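MAGE domain-containing protein (PDB 7DG2) is the MAGE-family subunit, probably Nse3, that pairs with Nse1 to shape Nse4 within the Smc5/6 complex. Local coordinates at residues I121-M124 / L125-R129; K143-V146 / T147-V151; K44-Y47 / P48-I51; I50-R53 / A54-L58. All coordinates share one frame; numbering follows the deposited sequence.

Overall arrangement
From the N terminus, contact 3 comes first: the loop after helix 32-40 turns into helix 47-62. Contact 4 carries that helix onward, sharing Ile50 and Ile51 with contact 3, their centres about 10 Å apart. Both belong to the first winged-helix unit of the MAGE domain, beside helices 6-23 and 32-40. In the second winged-helix unit contact 1 ends helix 118-127 and contact 2 lies on helix 142-152; they touch through Trp122, packed on Lys143 and Val146. All four are local, so none closes a long loop or encloses another; contacts 3 and 4 overlap, and contacts 1 and 2 follow in series. Contacts 1 and 3 have centres about 48 Å apart.

Contact 1. Residues I121-M124 / L125-R129; sequences IWEM and LRRLR
Arg127 folds back over Met124 and Glu123, its guanidinium lying against the helix backbone. Arg127 CB lies 3.5 Å from Met124 O, and CG stands equally far, 4.1 Å, from Met124 O and Glu123 O. The chain then bends at chi3 (-66°), which swings the guanidinium back along the helix. There one face of the flat group lies over the Met124 backbone, with Met124 O above its centre; Arg127 NH1 comes to 3.7 Å from Met124 CA. Arg127 NH2 approaches Glu123 O at 3.5 Å, but the angle is too poor for a hydrogen bond. The Glu123 carboxylate stays apart, with Glu123 OE1 5.3 Å from Arg127 NH2. The firm bonds run from NE to OG1 of Thr13 and from NH1 to O of Pro9, both of the Nse4 chain. A leucine in its place is likely to leave these two Nse4 acceptors without their donor and uncover the Met124 backbone.

Leu125 works on another side of the helix. Its CD1 meets the Trp122 ring obliquely, 3.8 Å from CZ3, and its CD2 reaches Met124 CE at 4.1 Å. Leu125 N bonds to Ile121 O at 2.9 Å, whereas the Arg127 N to Met124 O bond is weak. The helix is finishing here: Arg129, with positive phi, is the C-prime residue of a Schellman motif. The chemistry thus divides in two, an apolar side turned to helix 94-111 and to Ile130, and a cationic group, resting on helix backbone, whose NE and NH1 bond to the Nse4 subunit.

Contact 2. Residues K143-V146 / T147-V151; sequences KKLV and TEEFV
The Phe150 ring carries Leu145 on one face: CG sits 3.9 Å above the plane, shifted toward the rim, and CD1 makes a CH-pi contact 4.2 Å from the centroid. Leu145 O lies over that same face, while Val146 CA comes in obliquely. A second flat group, the Glu149 carboxylate, comes to the CD1 methyl from the flank, roughly square to the ring's approach, Glu149 CD 3.5 Å from Leu145 CD1. A third, that of Glu148, brings OE1 to 3.4 Å from Lys144 CG. Phe150 CG is anti to its carbonyl carbon (chi1 -73°), which lays the ring back over the preceding turn. An alanine at Phe150 is likely to open a gap beside Leu145 and leave it free to turn.

Two backbone oxygens are doubly gripped. Lys143 O takes Thr147 OG1 at 2.6 Å and Thr147 N at 2.9 Å from opposite faces of its plane. Lys144 O takes both Glu148 N and Glu149 N. In the wider pi-type turn Phe150 N bonds to Leu145 O, at 2.9 Å, instead of Val146 O, which is buried without a partner. A water bridges Lys144 NZ and Glu149 OE2, whose sister OE1 is salt-bridged to Lys98.

Within the second winged-helix unit, Leu145 and Phe150 face helix 94-111, Val146 meets Trp122 of helix 118-127, and Thr147 and Val151 lie against Tyr158 of strand 156-160.

Contact 3. Residues K44-Y47 / P48-I51; sequences KDIY and PEII
Tyr47 and Pro48 stand at about a right angle to each other, and the proline's CD lies over one face of the tyrosine ring, shifted toward the rim, in a CH-pi contact 3.6 Å from the centroid. Tyr47 chi1 is 95°, well off the staggered value, and this turn of the side chain lays the ring across the proline's CD. Ile51 CD1 comes to the same ring obliquely, 3.7 Å from CD1 of Tyr47.

On another side of the turn, Ile46 and Ile50 meet aslant, with Ile46 CG1 3.8 Å from Ile50 CD1. Ile46 holds the N-cap position and has no polar side-chain atom to cap the helix; its carbonyl serves the first turn, Ile46 O accepting Ile50 N at 3.1 Å. Tyr47 O follows with a nearly straight bond from Ile51 N at 2.9 Å. Proline suits this place, having no N-H to leave unpaired in the first turn of a helix.

This start of helix 47-62 packs on two earlier helices: Tyr47 rests on Arg32 and Val36 of helix 32-40, Ile50 and Ile51 reach Ile40, and Ile46 packs on Val9 and Ile50 on Val16 of helix 6-23.

Contact 4. Residues I50-R53 / A54-L58; sequences IIHR and AQITL
Ile51 O accepts the backbone N of Gln55 at 2.8 Å, the shortest of four regular i to i+4 bonds that run through this stretch. Ala54 N on Ile50 O, Ile56 N on His52 O and Thr57 N on Arg53 O complete the set. Thr57 OG1 also comes within 3.2 Å of Arg53 O, although its proton has another acceptor within reach and the bond is not settled.

The side-chain contact proper is between His52 and Ile56, one turn apart. Ile56 CG1 lies over one face of the imidazole, 3.7 Å above the plane and displaced toward the rim, in a CH-pi contact with the centroid 4.0 Å away. With CG anti to the backbone N (chi1 174°), His52 sends its ring forward along the helix, and CE1 and NE2 are the ring atoms nearest that CG1, each at 3.8 Å. Ile56 CD1 adds a looser touch to CE1.

Helix 47-62 is the third helix of the first winged-helix unit, the position of the recognition helix in DNA-binding relatives. Ile51 meets Ile35 of helix 32-40 and Leu66 of strand 64-70. Small Ala54, its CB 3.6 Å from Ile50 O, packs on Val16 of helix 6-23.

Arg53 bends at chi3 (55°) and lies against Val9 and Val13 of that same helix. Thr57, farther along, packs on Leu60 of the Nse1 subunit.

Contact 1. Residues I121-M124 / L125-R129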
loop_
_atom_site.group_PDB
_atom_site.type_symbol
_atom_site.label_atom_id
_atom_site.label_comp_id
_atom_site.label_asym_id
_atom_site.label_seq_id
_atom_site.Cartn_x
_atom_site.Cartn_y
_atom_site.Cartn_z
ATOM N N ILE B 121 10.207 20.792 -18.802
ATOM C CA ILE B 121 10.214 19.683 -17.856
ATOM C C ILE B 121 11.034 18.515 -18.401
ATOM O O ILE B 121 11.867 17.939 -17.691
ATOM C CB ILE B 121 8.769 19.278 -17.505
ATOM C CG1 ILE B 121 8.181 20.328 -16.560
ATOM C CG2 ILE B 121 8.720 17.867 -16.922
ATOM C CD1 ILE B 121 6.824 20.002 -16.028
ATOM N N TRP B 122 10.831 18.147 -19.671
ATOM C CA TRP B 122 11.628 17.042 -20.199
ATOM C C TRP B 122 13.096 17.420 -20.345
ATOM O O TRP B 122 13.971 16.565 -20.194
ATOM C CB TRP B 122 11.059 16.555 -21.532
ATOM C CG TRP B 122 9.709 15.968 -21.373
ATOM C CD1 TRP B 122 8.551 16.411 -21.946
ATOM C CD2 TRP B 122 9.347 14.851 -20.546
ATOM N NE1 TRP B 122 7.496 15.628 -21.545
ATOM C CE2 TRP B 122 7.956 14.664 -20.685
ATOM C CE3 TRP B 122 10.064 13.985 -19.711
ATOM C CZ2 TRP B 122 7.266 13.645 -20.027
ATOM C CZ3 TRP B 122 9.372 12.970 -19.050
ATOM C CH2 TRP B 122 7.987 12.815 -19.211
ATOM N N GLU B 123 13.385 18.692 -20.617
ATOM C CA GLU B 123 14.773 19.134 -20.700
ATOM C C GLU B 123 15.483 18.940 -19.364
ATOM O O GLU B 123 16.591 18.389 -19.305
ATOM C CB GLU B 123 14.801 20.596 -21.145
ATOM C CG GLU B 123 16.145 21.282 -21.088
ATOM C CD GLU B 123 16.066 22.706 -21.614
ATOM O OE1 GLU B 123 16.825 23.039 -22.551
ATOM O OE2 GLU B 123 15.226 23.485 -21.108
ATOM N N MET B 124 14.840 19.366 -18.274
ATOM C CA MET B 124 15.374 19.123 -16.938
ATOM C C MET B 124 15.521 17.629 -16.664
ATOM O O MET B 124 16.586 17.165 -16.245
ATOM C CB MET B 124 14.468 19.772 -15.882
ATOM C CG MET B 124 14.877 19.478 -14.431
ATOM S SD MET B 124 13.801 20.255 -13.193
ATOM C CE MET B 124 12.288 19.332 -13.468
ATOM N N LEU B 125 14.457 16.857 -16.898
ATOM C CA LEU B 125 14.491 15.440 -16.546
ATOM C C LEU B 125 15.534 14.671 -17.351
ATOM O O LEU B 125 16.035 13.640 -16.885
ATOM C CB LEU B 125 13.112 14.814 -16.727
ATOM C CG LEU B 125 12.039 15.327 -15.766
ATOM C CD1 LEU B 125 10.782 14.497 -15.880
ATOM C CD2 LEU B 125 12.561 15.323 -14.326
ATOM N N ARG B 126 15.881 15.145 -18.550
ATOM C CA ARG B 126 16.916 14.456 -19.322
ATOM C C ARG B 126 18.237 14.416 -18.563
ATOM O O ARG B 126 18.969 13.418 -18.624
ATOM C CB ARG B 126 17.107 15.125 -20.684
ATOM C CG ARG B 126 18.207 14.486 -21.538
ATOM C CD ARG B 126 18.247 15.083 -22.945
ATOM N NE ARG B 126 17.631 14.204 -23.939
ATOM C CZ ARG B 126 17.376 14.556 -25.198
ATOM N NH1 ARG B 126 17.675 15.776 -25.625
ATOM N NH2 ARG B 126 16.814 13.688 -26.031
ATOM N N ARG B 127 18.555 15.489 -17.831
ATOM C CA ARG B 127 19.776 15.503 -17.032
ATOM C C ARG B 127 19.708 14.527 -15.864
ATOM O O ARG B 127 20.751 14.170 -15.305
ATOM C CB ARG B 127 20.062 16.920 -16.534
ATOM C CG ARG B 127 20.338 17.903 -17.666
ATOM C CD ARG B 127 20.914 19.218 -17.161
ATOM N NE ARG B 127 19.960 19.973 -16.353
ATOM C CZ ARG B 127 18.974 20.711 -16.854
ATOM N NH1 ARG B 127 18.151 21.366 -16.044
ATOM N NH2 ARG B 127 18.810 20.802 -18.171
ATOM N N LEU B 128 18.510 14.088 -15.484
ATOM C CA LEU B 128 18.340 13.026 -14.507
ATOM C C LEU B 128 18.196 11.660 -15.171
ATOM O O LEU B 128 17.751 10.706 -14.523
ATOM C CB LEU B 128 17.134 13.331 -13.613
ATOM C CG LEU B 128 17.179 14.722 -12.977
ATOM C CD1 LEU B 128 15.915 15.005 -12.171
ATOM C CD2 LEU B 128 18.407 14.866 -12.091
ATOM N N ARG B 129 18.551 11.564 -16.457
ATOM C CA ARG B 129 18.586 10.310 -17.215
ATOM C C ARG B 129 17.185 9.739 -17.424
ATOM O O ARG B 129 16.972 8.526 -17.370
ATOM C CB ARG B 129 19.524 9.293 -16.559
ATOM C CG ARG B 129 20.919 9.886 -16.364
ATOM C CD ARG B 129 21.917 8.940 -15.725
ATOM N NE ARG B 129 23.122 9.664 -15.323
ATOM C CZ ARG B 129 24.205 9.096 -14.800
ATOM N NH1 ARG B 129 24.243 7.783 -14.614
ATOM N NH2 ARG B 129 25.248 9.843 -14.461
#

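Contact 2. Residues K143-V146 / T147-V151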
loop_
_atom_site.group_PDB
_atom_site.type_symbol
_atom_site.label_atom_id
_atom_site.label_comp_id
_atom_site.label_asym_id
_atom_site.label_seq_id
_atom_site.Cartn_x
_atom_site.Cartn_y
_atom_site.Cartn_z
ATOM N N LYS B 143 6.472 9.091 -19.826
ATOM C CA LYS B 143 5.499 9.957 -20.478
ATOM C C LYS B 143 4.105 9.727 -19.908
ATOM O O LYS B 143 3.377 10.681 -19.610
ATOM C CB LYS B 143 5.506 9.711 -21.990
ATOM C CG LYS B 143 4.421 10.462 -22.740
ATOM C CD LYS B 143 4.757 11.934 -22.921
ATOM C CE LYS B 143 3.846 12.562 -23.966
ATOM N NZ LYS B 143 4.185 13.981 -24.234
ATOM N N LYS B 144 3.718 8.460 -19.753
ATOM C CA LYS B 144 2.400 8.160 -19.201
ATOM C C LYS B 144 2.330 8.494 -17.714
ATOM O O LYS B 144 1.303 8.983 -17.232
ATOM C CB LYS B 144 2.054 6.693 -19.438
ATOM C CG LYS B 144 0.609 6.353 -19.122
ATOM C CD LYS B 144 0.171 5.071 -19.815
ATOM C CE LYS B 144 1.027 3.902 -19.391
ATOM N NZ LYS B 144 1.018 3.731 -17.911
ATOM N N LEU B 145 3.404 8.221 -16.968
ATOM C CA LEU B 145 3.412 8.548 -15.543
ATOM C C LEU B 145 3.194 10.038 -15.324
ATOM O O LEU B 145 2.374 10.440 -14.487
ATOM C CB LEU B 145 4.732 8.101 -14.907
ATOM C CG LEU B 145 4.935 8.494 -13.440
ATOM C CD1 LEU B 145 3.844 7.869 -12.586
ATOM C CD2 LEU B 145 6.318 8.067 -12.951
ATOM N N VAL B 146 3.908 10.875 -16.084
ATOM C CA VAL B 146 3.884 12.318 -15.845
ATOM C C VAL B 146 2.649 12.979 -16.450
ATOM O O VAL B 146 2.028 13.842 -15.816
ATOM C CB VAL B 146 5.185 12.959 -16.362
ATOM C CG1 VAL B 146 5.097 14.467 -16.264
ATOM C CG2 VAL B 146 6.391 12.436 -15.564
ATOM N N THR B 147 2.267 12.614 -17.681
ATOM C CA THR B 147 1.179 13.311 -18.362
ATOM C C THR B 147 -0.188 12.676 -18.147
ATOM O O THR B 147 -1.201 13.309 -18.466
ATOM C CB THR B 147 1.439 13.397 -19.879
ATOM O OG1 THR B 147 1.361 12.089 -20.465
ATOM C CG2 THR B 147 2.804 13.994 -20.146
ATOM N N GLU B 148 -0.255 11.455 -17.621
ATOM C CA GLU B 148 -1.536 10.795 -17.393
ATOM C C GLU B 148 -1.736 10.453 -15.923
ATOM O O GLU B 148 -2.679 10.958 -15.308
ATOM C CB GLU B 148 -1.653 9.534 -18.274
ATOM C CG GLU B 148 -1.556 9.830 -19.778
ATOM C CD GLU B 148 -1.757 8.598 -20.655
ATOM O OE1 GLU B 148 -2.394 7.621 -20.203
ATOM O OE2 GLU B 148 -1.273 8.613 -21.805
ATOM N N GLU B 149 -0.858 9.641 -15.334
ATOM C CA GLU B 149 -1.071 9.184 -13.962
ATOM C C GLU B 149 -1.070 10.351 -12.982
ATOM O O GLU B 149 -2.014 10.514 -12.198
ATOM C CB GLU B 149 -0.008 8.157 -13.575
ATOM C CG GLU B 149 -0.132 7.648 -12.133
ATOM C CD GLU B 149 0.733 6.421 -11.868
ATOM O OE1 GLU B 149 1.187 6.224 -10.717
ATOM O OE2 GLU B 149 0.968 5.654 -12.825
ATOM N N PHE B 150 -0.016 11.174 -13.006
ATOM C CA PHE B 150 0.029 12.336 -12.114
ATOM C C PHE B 150 -1.128 13.292 -12.376
ATOM O O PHE B 150 -1.582 13.984 -11.461
ATOM C CB PHE B 150 1.352 13.089 -12.263
ATOM C CG PHE B 150 2.549 12.390 -11.671
ATOM C CD1 PHE B 150 2.410 11.360 -10.746
ATOM C CD2 PHE B 150 3.829 12.801 -12.022
ATOM C CE1 PHE B 150 3.531 10.752 -10.194
ATOM C CE2 PHE B 150 4.954 12.192 -11.489
ATOM C CZ PHE B 150 4.804 11.167 -10.564
ATOM N N VAL B 151 -1.624 13.344 -13.612
ATOM C CA VAL B 151 -2.690 14.281 -13.941
ATOM C C VAL B 151 -4.039 13.775 -13.438
ATOM O O VAL B 151 -4.823 14.546 -12.865
ATOM C CB VAL B 151 -2.687 14.546 -15.460
ATOM C CG1 VAL B 151 -3.851 15.425 -15.843
ATOM C CG2 VAL B 151 -1.390 15.235 -15.845
HETATM O O HOH W 1 1.602 5.502 -15.517
#

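Contact 3. Residues K44-Y47 / P48-I51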
loop_
_atom_site.group_PDB
_atom_site.type_symbol
_atom_site.label_atom_id
_atom_site.label_comp_id
_atom_site.label_asym_id
_atom_site.label_seq_id
_atom_site.Cartn_x
_atom_site.Cartn_y
_atom_site.Cartn_z
ATOM N N LYS B 44 -30.011 8.566 1.269
ATOM C CA LYS B 44 -29.474 9.830 0.782
ATOM C C LYS B 44 -30.117 11.044 1.443
ATOM O O LYS B 44 -29.503 12.115 1.434
ATOM C CB LYS B 44 -29.624 9.935 -0.735
ATOM C CG LYS B 44 -31.037 9.822 -1.222
ATOM C CD LYS B 44 -31.096 10.147 -2.701
ATOM C CE LYS B 44 -30.599 11.556 -2.943
ATOM N NZ LYS B 44 -31.435 12.556 -2.219
ATOM N N ASP B 45 -31.313 10.903 2.033
ATOM C CA ASP B 45 -31.913 12.026 2.753
ATOM C C ASP B 45 -31.068 12.460 3.946
ATOM O O ASP B 45 -31.175 13.612 4.385
ATOM C CB ASP B 45 -33.332 11.681 3.232
ATOM C CG ASP B 45 -33.364 10.477 4.162
ATOM O OD1 ASP B 45 -32.597 9.514 3.933
ATOM O OD2 ASP B 45 -34.160 10.478 5.124
ATOM N N ILE B 46 -30.231 11.570 4.476
ATOM C CA ILE B 46 -29.335 11.928 5.570
ATOM C C ILE B 46 -27.880 11.731 5.157
ATOM O O ILE B 46 -27.029 11.397 5.993
ATOM C CB ILE B 46 -29.663 11.114 6.831
ATOM C CG1 ILE B 46 -29.560 9.606 6.568
ATOM C CG2 ILE B 46 -31.060 11.475 7.361
ATOM C CD1 ILE B 46 -29.445 8.785 7.878
ATOM N N TYR B 47 -27.563 11.962 3.887
ATOM C CA TYR B 47 -26.174 11.767 3.472
ATOM C C TYR B 47 -25.203 12.716 4.169
ATOM O O TYR B 47 -24.069 12.287 4.446
ATOM C CB TYR B 47 -26.036 11.838 1.935
ATOM C CG TYR B 47 -25.647 13.181 1.353
ATOM C CD1 TYR B 47 -24.360 13.686 1.501
ATOM C CD2 TYR B 47 -26.560 13.931 0.624
ATOM C CE1 TYR B 47 -24.003 14.892 0.988
ATOM C CE2 TYR B 47 -26.204 15.161 0.084
ATOM C CZ TYR B 47 -24.926 15.634 0.280
ATOM O OH TYR B 47 -24.548 16.844 -0.235
ATOM N N PRO B 48 -25.542 13.980 4.473
ATOM C CA PRO B 48 -24.560 14.804 5.200
ATOM C C PRO B 48 -24.160 14.204 6.544
ATOM O O PRO B 48 -22.966 14.221 6.889
ATOM C CB PRO B 48 -25.283 16.156 5.348
ATOM C CG PRO B 48 -26.241 16.179 4.126
ATOM C CD PRO B 48 -26.745 14.771 4.108
ATOM N N GLU B 49 -25.119 13.654 7.308
ATOM C CA GLU B 49 -24.777 13.006 8.572
ATOM C C GLU B 49 -23.908 11.781 8.340
ATOM O O GLU B 49 -22.968 11.524 9.096
ATOM C CB GLU B 49 -26.039 12.592 9.329
ATOM C CG GLU B 49 -25.744 12.004 10.676
ATOM C CD GLU B 49 -26.941 11.345 11.338
ATOM O OE1 GLU B 49 -26.718 10.653 12.359
ATOM O OE2 GLU B 49 -28.084 11.515 10.851
ATOM N N ILE B 50 -24.208 11.007 7.302
ATOM C CA ILE B 50 -23.477 9.756 7.107
ATOM C C ILE B 50 -22.032 10.035 6.701
ATOM O O ILE B 50 -21.100 9.406 7.219
ATOM C CB ILE B 50 -24.211 8.864 6.088
ATOM C CG1 ILE B 50 -25.487 8.307 6.734
ATOM C CG2 ILE B 50 -23.299 7.733 5.609
ATOM C CD1 ILE B 50 -26.421 7.569 5.764
ATOM N N ILE B 51 -21.823 10.955 5.756
ATOM C CA ILE B 51 -20.456 11.312 5.375
ATOM C C ILE B 51 -19.737 11.982 6.546
ATOM O O ILE B 51 -18.535 11.772 6.748
ATOM C CB ILE B 51 -20.454 12.181 4.100
ATOM C CG1 ILE B 51 -21.050 11.382 2.928
ATOM C CG2 ILE B 51 -19.038 12.647 3.754
ATOM C CD1 ILE B 51 -21.000 12.097 1.592
#

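Contact 4. Residues I50-R53 / A54-L58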
loop_
_atom_site.group_PDB
_atom_site.type_symbol
_atom_site.label_atom_id
_atom_site.label_comp_id
_atom_site.label_asym_id
_atom_site.label_seq_id
_atom_site.Cartn_x
_atom_site.Cartn_y
_atom_site.Cartn_z
ATOM N N ILE B 50 -24.208 11.007 7.302
ATOM C CA ILE B 50 -23.477 9.756 7.107
ATOM C C ILE B 50 -22.032 10.035 6.701
ATOM O O ILE B 50 -21.100 9.406 7.219
ATOM C CB ILE B 50 -24.211 8.864 6.088
ATOM C CG1 ILE B 50 -25.487 8.307 6.734
ATOM C CG2 ILE B 50 -23.299 7.733 5.609
ATOM C CD1 ILE B 50 -26.421 7.569 5.764
ATOM N N ILE B 51 -21.823 10.955 5.756
ATOM C CA ILE B 51 -20.456 11.312 5.375
ATOM C C ILE B 51 -19.737 11.982 6.546
ATOM O O ILE B 51 -18.535 11.772 6.748
ATOM C CB ILE B 51 -20.454 12.181 4.100
ATOM C CG1 ILE B 51 -21.050 11.382 2.928
ATOM C CG2 ILE B 51 -19.038 12.647 3.754
ATOM C CD1 ILE B 51 -21.000 12.097 1.592
ATOM N N HIS B 52 -20.459 12.757 7.360
ATOM C CA HIS B 52 -19.840 13.336 8.549
ATOM C C HIS B 52 -19.328 12.250 9.493
ATOM O O HIS B 52 -18.184 12.303 9.958
ATOM C CB HIS B 52 -20.840 14.247 9.268
ATOM C CG HIS B 52 -20.331 14.766 10.576
ATOM N ND1 HIS B 52 -19.299 15.677 10.665
ATOM C CD2 HIS B 52 -20.675 14.464 11.850
ATOM C CE1 HIS B 52 -19.049 15.936 11.938
ATOM N NE2 HIS B 52 -19.863 15.206 12.677
ATOM N N ARG B 53 -20.160 11.253 9.788
ATOM C CA ARG B 53 -19.720 10.205 10.702
ATOM C C ARG B 53 -18.558 9.408 10.113
ATOM O O ARG B 53 -17.664 8.980 10.850
ATOM C CB ARG B 53 -20.891 9.290 11.057
ATOM C CG ARG B 53 -22.003 10.001 11.838
ATOM C CD ARG B 53 -23.132 9.039 12.203
ATOM N NE ARG B 53 -22.610 7.890 12.934
ATOM C CZ ARG B 53 -23.323 6.818 13.272
ATOM N NH1 ARG B 53 -24.609 6.741 12.954
ATOM N NH2 ARG B 53 -22.746 5.821 13.932
ATOM N N ALA B 54 -18.558 9.193 8.791
ATOM C CA ALA B 54 -17.427 8.516 8.159
ATOM C C ALA B 54 -16.166 9.359 8.242
ATOM O O ALA B 54 -15.071 8.837 8.496
ATOM C CB ALA B 54 -17.756 8.188 6.697
ATOM N N GLN B 55 -16.299 10.671 8.028
ATOM C CA GLN B 55 -15.159 11.564 8.156
ATOM C C GLN B 55 -14.583 11.515 9.564
ATOM O O GLN B 55 -13.357 11.462 9.740
ATOM C CB GLN B 55 -15.586 12.993 7.792
ATOM C CG GLN B 55 -14.464 14.015 7.906
ATOM C CD GLN B 55 -14.881 15.395 7.435
ATOM O OE1 GLN B 55 -16.055 15.642 7.185
ATOM N NE2 GLN B 55 -13.912 16.310 7.343
ATOM N N ILE B 56 -15.453 11.495 10.580
ATOM C CA ILE B 56 -14.980 11.448 11.963
ATOM C C ILE B 56 -14.266 10.131 12.238
ATOM O O ILE B 56 -13.232 10.105 12.916
ATOM C CB ILE B 56 -16.150 11.687 12.940
ATOM C CG1 ILE B 56 -16.680 13.119 12.777
ATOM C CG2 ILE B 56 -15.722 11.425 14.386
ATOM C CD1 ILE B 56 -15.588 14.208 12.808
ATOM N N THR B 57 -14.792 9.015 11.709
ATOM C CA THR B 57 -14.117 7.728 11.886
ATOM C C THR B 57 -12.720 7.752 11.271
ATOM O O THR B 57 -11.756 7.264 11.874
ATOM C CB THR B 57 -14.943 6.595 11.262
ATOM O OG1 THR B 57 -16.168 6.439 11.979
ATOM C CG2 THR B 57 -14.167 5.273 11.311
ATOM N N LEU B 58 -12.588 8.312 10.066
ATOM C CA LEU B 58 -11.278 8.347 9.422
ATOM C C LEU B 58 -10.298 9.222 10.202
ATOM O O LEU B 58 -9.117 8.876 10.333
ATOM C CB LEU B 58 -11.422 8.831 7.979
ATOM C CG LEU B 58 -11.984 7.775 7.027
ATOM C CD1 LEU B 58 -12.506 8.454 5.775
ATOM C CD2 LEU B 58 -10.901 6.781 6.685
#